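PDB 5D6A: predicted ATPase of the ABC class from Vibrio vulnificus, which binds the ATP analogue AMP-PNP and, as a predicted ABC-class ATPase, probably hydrolyses ATP. Local coordinates for residues A[94-97]-A[98-101]; A[163-166]-A[167-171]; A[182-185]-A[186-190]. One frame throughout, in Å; residues are numbered along the deposited sequence.

Contact 1. Residues A[94-97]-A[98-101]; sequences FQLG and ARDF
The Gly-97 to Ala-98 peptide lies in the first half of helix 92-109, where four consecutive i to i+4 bonds carry a regular alpha-helical backbone from one segment to the next. Ala-98 N donates to Phe-94 O (3.2 Å), Arg-99 N to Gln-95 O (3.0 Å) and Asp-100 N to Leu-96 O (3.2 Å). Phe-101 N to Gly-97 O, at 2.7 Å, is the shortest of the four. Buried and without a side chain, Gly-97 also lays this carbonyl O against Asp-100 CB (3.3 Å). The buried methyl of Ala-98 sits beside the preceding turn, its CB 3.5 Å from Gln-95 O. It also faces Phe-133 of strand 131-133, Leu-87 and Cys-188, so it is enclosed by several parts of the fold. The chain of Arg-99 leaves with CG beside its own backbone N (chi1 -67°), which lays its methylenes over the same carbonyl, CG lying 3.2 Å from Gln-95 O. A bend at chi3 (54°) then turns the guanidinium aside. NE is taken by Val-131 O, while NH2 is shared between a salt bridge to Asp-127 and a hydrogen bond to Ser-128 O, so this one group ties the helix to strand 131-133 and to residues 127-128 ahead of it. Such multiple bonding should hold the guanidinium in a fixed rotation. Asp-100 swings the other way, with CG anti to its backbone N, and its OD2 accepts from His-187 NE2 of helix 181-199 while forming a salt bridge with Arg-104 one turn on. Two positive or potentially positive neighbours would tend to stabilise the carboxylate form. Back on the arginine's side of the helix, the Leu-96 side chain slants across that of Arg-99, with its CD1 methyl 3.9 Å from NH1 and obliquely placed against the guanidinium.

Contact 2. Residues A[163-166]-A[167-171]; sequences TFHL and PKFIR
His-165 O takes two amides of the following turn: Phe-169 N gives the i to i+4 bond at 3.2 Å, and Lys-168 N adds a weak one at 2.9 Å, with an N-H...O angle of only 129°. Leu-166 O receives Ile-170 N at 3.0 Å in a straighter bond (166°), and Pro-167 O goes on to accept Arg-171 N. The carbonyl of Thr-163 has a different neighbour, the ring carbon CG of Pro-167 at 3.5 Å, because the proline nitrogen has no hydrogen to give. This is a proline kink within helix 155-172, preceded by a wider pi-type turn at 163-165; the i to i+4 ladder breaks at Pro-167 and resumes with Phe-169 N. The hydroxyl of Thr-163 is satisfied backward along the helix by Ile-159 O. Toward the far end of the helix, Phe-169 O and Ile-170 O are met by the hydroxyls of Ser-173 and Thr-174 respectively, and the guanidinium of Arg-171 forms a salt bridge through NE with Asp-54. Among the side chains, Lys-168, extended beyond CG, brings CE over one face of the Phe-164 ring, toward its rim, and Lys-168 NZ comes 3.3 Å from Phe-164 CZ. His-165 and Phe-169 lie side by side, CB of the histidine 3.6 Å from CE2 of the phenylalanine, whose ring has His-165 O over one face. On the buried side Leu-166 CG lies 3.7 Å from Ile-170 CD1. Both residues rest on Phe-106 of helix 92-109 and on Phe-142 of strand 137-144, which places this flank of the kinked helix against the antiparallel sheet.

Contact 3. Residues A[182-185]-A[186-190]; sequences EALL and THCQV
Thr-186 OG1 donates to Glu-182 O, one turn back, at 2.7 Å and nearly in line with the carbonyl. With OG1 placed beside the threonine's own backbone N (chi1 -58°), the hydroxyl folds back onto helix 181-199, a common way for threonine to satisfy itself within an alpha-helix. Three regular i to i+4 bonds follow: His-187 N to Ala-183 O (3.0 Å), Cys-188 N to Leu-184 O (2.9 Å) and Gln-189 N to Leu-185 O (2.7 Å). Gln-189 runs extended past its acceptor, its CG 3.0 Å from Leu-185 O and its amide NE2 3.6 Å from Leu-185 CB. On the face turned to helix 92-109, the CD1 methyl of Leu-184 touches Cys-188 SG at 3.6 Å. Phe-101 packs there against Leu-184 and Ala-183 and meets the His-187 ring edge-to-face, while Cys-188 lies on Phe-94 and Ala-98. The chemistry therefore divides the helix: exposed Glu-182 and Thr-186 occupy a polar flank where the hydroxyl bonds to main chain, while the buried side, as in an amphipathic helix, is mainly methyl, sulfur and ring, with the His-187 imidazole its polar exception, NE2 being held by Asp-100.

Following the chain, contact 1 comes first, on helix 92-109, then contact 2 on helix 155-172 and contact 3 on the next helix, 181-199. Each joins adjoining turns of a single helix, so none closes a long loop, and the three run in series without nesting or crossing. Contacts 1 and 3 are neighbours in space, their centres about 9 Å apart, and touch directly by polar and apolar groups. Contact 2 lies about 21 Å from contact 1 between centres and does not touch it, yet the same helix 92-109 reaches it farther along, through Phe-106 and Phe-109. That helix thus links 155-172, which packs on the antiparallel sheet, to 181-199.

Contact 1. Residues A[94-97]-A[98-101]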
loop_
_atom_site.group_PDB
_atom_site.type_symbol
_atom_site.label_atom_id
_atom_site.label_comp_id
_atom_site.label_asym_id
_atom_site.label_seq_id
_atom_site.Cartn_x
_atom_site.Cartn_y
_atom_site.Cartn_z
ATOM N N PHE A 94 33.063 9.828 2.325
ATOM C CA PHE A 94 33.223 10.918 3.281
ATOM C C PHE A 94 32.509 12.155 2.734
ATOM O O PHE A 94 31.872 12.899 3.482
ATOM C CB PHE A 94 34.707 11.218 3.512
ATOM C CG PHE A 94 34.970 12.208 4.616
ATOM C CD1 PHE A 94 34.890 13.575 4.384
ATOM C CD2 PHE A 94 35.322 11.771 5.885
ATOM C CE1 PHE A 94 35.139 14.484 5.400
ATOM C CE2 PHE A 94 35.574 12.674 6.903
ATOM C CZ PHE A 94 35.484 14.034 6.660
ATOM N N GLN A 95 32.615 12.360 1.421
ATOM C CA GLN A 95 31.970 13.493 0.766
ATOM C C GLN A 95 30.464 13.280 0.715
ATOM O O GLN A 95 29.699 14.239 0.713
ATOM C CB GLN A 95 32.512 13.679 -0.648
ATOM C CG GLN A 95 34.020 13.841 -0.708
ATOM C CD GLN A 95 34.529 14.087 -2.111
ATOM O OE1 GLN A 95 33.952 14.871 -2.863
ATOM N NE2 GLN A 95 35.631 13.437 -2.462
ATOM N N LEU A 96 30.047 12.017 0.670
ATOM C CA LEU A 96 28.630 11.674 0.642
ATOM C C LEU A 96 27.959 12.184 1.918
ATOM O O LEU A 96 26.866 12.748 1.877
ATOM C CB LEU A 96 28.452 10.158 0.516
ATOM C CG LEU A 96 27.042 9.620 0.283
ATOM C CD1 LEU A 96 26.481 10.145 -1.024
ATOM C CD2 LEU A 96 27.054 8.098 0.275
ATOM N N GLY A 97 28.630 11.990 3.048
ATOM C CA GLY A 97 28.114 12.447 4.335
ATOM C C GLY A 97 28.146 13.962 4.438
ATOM O O GLY A 97 27.211 14.579 4.950
ATOM N N ALA A 98 29.233 14.561 3.956
ATOM C CA ALA A 98 29.384 16.011 3.975
ATOM C C ALA A 98 28.206 16.665 3.256
ATOM O O ALA A 98 27.609 17.611 3.761
ATOM C CB ALA A 98 30.696 16.412 3.321
ATOM N N ARG A 99 27.872 16.145 2.079
ATOM C CA ARG A 99 26.746 16.655 1.290
ATOM C C ARG A 99 25.429 16.482 2.049
ATOM O O ARG A 99 24.549 17.344 1.995
ATOM C CB ARG A 99 26.669 15.922 -0.046
ATOM C CG ARG A 99 27.825 16.201 -0.992
ATOM C CD ARG A 99 27.928 15.107 -2.042
ATOM N NE ARG A 99 26.667 14.914 -2.751
ATOM C CZ ARG A 99 26.382 13.866 -3.519
ATOM N NH1 ARG A 99 27.260 12.879 -3.675
ATOM N NH2 ARG A 99 25.200 13.793 -4.118
ATOM N N ASP A 100 25.303 15.354 2.746
ATOM C CA ASP A 100 24.113 15.062 3.535
ATOM C C ASP A 100 24.028 16.015 4.721
ATOM O O ASP A 100 22.975 16.582 5.000
ATOM C CB ASP A 100 24.155 13.623 4.052
ATOM C CG ASP A 100 22.927 13.258 4.867
ATOM O OD1 ASP A 100 21.807 13.310 4.320
ATOM O OD2 ASP A 100 23.087 12.887 6.049
ATOM N N PHE A 101 25.150 16.183 5.412
ATOM C CA PHE A 101 25.217 17.053 6.581
ATOM C C PHE A 101 24.879 18.497 6.209
ATOM O O PHE A 101 24.185 19.188 6.955
ATOM C CB PHE A 101 26.606 16.972 7.224
ATOM C CG PHE A 101 26.719 17.715 8.528
ATOM C CD1 PHE A 101 26.421 17.085 9.728
ATOM C CD2 PHE A 101 27.123 19.041 8.557
ATOM C CE1 PHE A 101 26.525 17.762 10.929
ATOM C CE2 PHE A 101 27.227 19.723 9.753
ATOM C CZ PHE A 101 26.927 19.084 10.941
#

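Contact 2. Residues A[163-166]-A[167-171]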
loop_
_atom_site.group_PDB
_atom_site.type_symbol
_atom_site.label_atom_id
_atom_site.label_comp_id
_atom_site.label_asym_id
_atom_site.label_seq_id
_atom_site.Cartn_x
_atom_site.Cartn_y
_atom_site.Cartn_z
ATOM N N THR A 163 15.905 37.632 -0.699
ATOM C CA THR A 163 17.065 38.531 -0.605
ATOM C C THR A 163 17.621 38.767 0.797
ATOM O O THR A 163 18.705 39.330 0.936
ATOM C CB THR A 163 16.739 39.915 -1.198
ATOM O OG1 THR A 163 15.819 40.604 -0.343
ATOM C CG2 THR A 163 16.148 39.776 -2.597
ATOM N N PHE A 164 16.886 38.360 1.828
ATOM C CA PHE A 164 17.347 38.567 3.202
ATOM C C PHE A 164 17.605 37.244 3.934
ATOM O O PHE A 164 18.710 37.017 4.428
ATOM C CB PHE A 164 16.350 39.443 3.971
ATOM C CG PHE A 164 16.773 39.752 5.378
ATOM C CD1 PHE A 164 17.688 40.763 5.633
ATOM C CD2 PHE A 164 16.249 39.042 6.448
ATOM C CE1 PHE A 164 18.082 41.053 6.927
ATOM C CE2 PHE A 164 16.638 39.327 7.745
ATOM C CZ PHE A 164 17.556 40.334 7.983
ATOM N N HIS A 165 16.600 36.373 3.991
ATOM C CA HIS A 165 16.746 35.088 4.681
ATOM C C HIS A 165 17.502 34.036 3.878
ATOM O O HIS A 165 18.486 33.471 4.358
ATOM C CB HIS A 165 15.383 34.507 5.069
ATOM C CG HIS A 165 14.694 35.250 6.166
ATOM N ND1 HIS A 165 15.124 35.207 7.474
ATOM C CD2 HIS A 165 13.577 36.016 6.162
ATOM C CE1 HIS A 165 14.320 35.939 8.224
ATOM N NE2 HIS A 165 13.371 36.437 7.452
ATOM N N LEU A 166 17.036 33.769 2.662
ATOM C CA LEU A 166 17.642 32.734 1.822
ATOM C C LEU A 166 19.162 32.860 1.687
ATOM O O LEU A 166 19.878 31.880 1.893
ATOM C CB LEU A 166 16.969 32.676 0.441
ATOM C CG LEU A 166 17.495 31.632 -0.554
ATOM C CD1 LEU A 166 17.488 30.230 0.036
ATOM C CD2 LEU A 166 16.679 31.669 -1.837
ATOM N N PRO A 167 19.666 34.064 1.360
ATOM C CA PRO A 167 21.117 34.205 1.225
ATOM C C PRO A 167 21.882 33.814 2.494
ATOM O O PRO A 167 23.010 33.342 2.407
ATOM C CB PRO A 167 21.298 35.695 0.912
ATOM C CG PRO A 167 19.994 36.124 0.335
ATOM C CD PRO A 167 18.974 35.338 1.104
ATOM N N LYS A 168 21.264 33.997 3.657
ATOM C CA LYS A 168 21.912 33.650 4.918
ATOM C C LYS A 168 22.003 32.141 5.117
ATOM O O LYS A 168 23.024 31.645 5.586
ATOM C CB LYS A 168 21.201 34.313 6.102
ATOM C CG LYS A 168 21.343 35.825 6.105
ATOM C CD LYS A 168 20.659 36.473 7.295
ATOM C CE LYS A 168 20.911 37.972 7.299
ATOM N NZ LYS A 168 20.322 38.638 8.490
ATOM N N PHE A 169 20.950 31.411 4.750
ATOM C CA PHE A 169 20.964 29.953 4.901
ATOM C C PHE A 169 21.946 29.325 3.917
ATOM O O PHE A 169 22.628 28.359 4.252
ATOM C CB PHE A 169 19.571 29.349 4.705
ATOM C CG PHE A 169 18.492 30.048 5.481
ATOM C CD1 PHE A 169 18.642 30.293 6.841
ATOM C CD2 PHE A 169 17.307 30.419 4.864
ATOM C CE1 PHE A 169 17.649 30.936 7.559
ATOM C CE2 PHE A 169 16.304 31.049 5.580
ATOM C CZ PHE A 169 16.475 31.308 6.929
ATOM N N ILE A 170 22.011 29.882 2.708
ATOM C CA ILE A 170 22.925 29.402 1.671
ATOM C C ILE A 170 24.376 29.587 2.112
ATOM O O ILE A 170 25.227 28.745 1.825
ATOM C CB ILE A 170 22.694 30.129 0.327
ATOM C CG1 ILE A 170 21.323 29.755 -0.246
ATOM C CG2 ILE A 170 23.779 29.763 -0.677
ATOM C CD1 ILE A 170 20.907 30.572 -1.453
ATOM N N ARG A 171 24.650 30.689 2.807
ATOM C CA ARG A 171 26.001 30.966 3.291
ATOM C C ARG A 171 26.350 30.113 4.504
ATOM O O ARG A 171 27.305 29.341 4.469
ATOM C CB ARG A 171 26.176 32.452 3.627
ATOM C CG ARG A 171 26.144 33.361 2.409
ATOM C CD ARG A 171 26.437 34.810 2.765
ATOM N NE ARG A 171 26.402 35.672 1.580
ATOM C CZ ARG A 171 25.365 36.416 1.197
ATOM N NH1 ARG A 171 24.244 36.457 1.910
ATOM N NH2 ARG A 171 25.459 37.150 0.093
#

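Contact 3. Residues A[182-185]-A[186-190]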
loop_
_atom_site.group_PDB
_atom_site.type_symbol
_atom_site.label_atom_id
_atom_site.label_comp_id
_atom_site.label_asym_id
_atom_site.label_seq_id
_atom_site.Cartn_x
_atom_site.Cartn_y
_atom_site.Cartn_z
ATOM N N GLU A 182 32.697 19.594 14.770
ATOM C CA GLU A 182 32.782 18.384 15.579
ATOM C C GLU A 182 31.652 17.427 15.192
ATOM O O GLU A 182 31.817 16.207 15.251
ATOM C CB GLU A 182 32.749 18.723 17.073
ATOM C CG GLU A 182 33.000 17.531 17.987
ATOM C CD GLU A 182 33.110 17.916 19.453
ATOM O OE1 GLU A 182 33.057 19.125 19.769
ATOM O OE2 GLU A 182 33.258 17.006 20.294
ATOM N N ALA A 183 30.517 17.990 14.782
ATOM C CA ALA A 183 29.370 17.194 14.342
ATOM C C ALA A 183 29.521 16.806 12.867
ATOM O O ALA A 183 29.064 15.743 12.453
ATOM C CB ALA A 183 28.071 17.956 14.561
ATOM N N LEU A 184 30.152 17.681 12.083
ATOM C CA LEU A 184 30.382 17.420 10.660
ATOM C C LEU A 184 31.321 16.235 10.457
ATOM O O LEU A 184 30.995 15.289 9.737
ATOM C CB LEU A 184 30.964 18.660 9.974
ATOM C CG LEU A 184 31.416 18.524 8.514
ATOM C CD1 LEU A 184 30.316 17.971 7.622
ATOM C CD2 LEU A 184 31.899 19.867 7.990
ATOM N N LEU A 185 32.487 16.297 11.095
ATOM C CA LEU A 185 33.475 15.231 10.989
ATOM C C LEU A 185 32.855 13.903 11.406
ATOM O O LEU A 185 32.928 12.921 10.672
ATOM C CB LEU A 185 34.701 15.545 11.852
ATOM C CG LEU A 185 35.470 16.822 11.489
ATOM C CD1 LEU A 185 36.557 17.106 12.513
ATOM C CD2 LEU A 185 36.062 16.728 10.092
ATOM N N THR A 186 32.223 13.885 12.573
ATOM C CA THR A 186 31.575 12.678 13.079
ATOM C C THR A 186 30.581 12.109 12.067
ATOM O O THR A 186 30.517 10.898 11.857
ATOM C CB THR A 186 30.820 12.959 14.394
ATOM O OG1 THR A 186 31.730 13.479 15.371
ATOM C CG2 THR A 186 30.165 11.686 14.933
ATOM N N HIS A 187 29.811 12.991 11.440
ATOM C CA HIS A 187 28.810 12.580 10.464
ATOM C C HIS A 187 29.486 11.926 9.254
ATOM O O HIS A 187 29.112 10.829 8.839
ATOM C CB HIS A 187 27.982 13.790 10.031
ATOM C CG HIS A 187 26.745 13.438 9.271
ATOM N ND1 HIS A 187 25.526 13.250 9.886
ATOM C CD2 HIS A 187 26.533 13.245 7.948
ATOM C CE1 HIS A 187 24.616 12.954 8.975
ATOM N NE2 HIS A 187 25.201 12.944 7.792
ATOM N N CYS A 188 30.493 12.603 8.708
ATOM C CA CYS A 188 31.234 12.100 7.550
ATOM C C CYS A 188 32.022 10.830 7.862
ATOM O O CYS A 188 32.201 9.977 6.994
ATOM C CB CYS A 188 32.201 13.167 7.036
ATOM S SG CYS A 188 31.404 14.702 6.523
ATOM N N GLN A 189 32.499 10.717 9.098
ATOM C CA GLN A 189 33.286 9.554 9.514
ATOM C C GLN A 189 32.454 8.286 9.626
ATOM O O GLN A 189 32.911 7.213 9.246
ATOM C CB GLN A 189 33.990 9.836 10.837
ATOM C CG GLN A 189 35.098 10.864 10.723
ATOM C CD GLN A 189 35.572 11.363 12.069
ATOM O OE1 GLN A 189 35.186 10.835 13.115
ATOM N NE2 GLN A 189 36.409 12.390 12.053
ATOM N N VAL A 190 31.239 8.408 10.147
ATOM C CA VAL A 190 30.361 7.248 10.279
ATOM C C VAL A 190 29.980 6.723 8.900
ATOM O O VAL A 190 29.907 5.514 8.694
ATOM C CB VAL A 190 29.098 7.570 11.104
ATOM C CG1 VAL A 190 28.122 6.402 11.082
ATOM C CG2 VAL A 190 29.478 7.908 12.539
#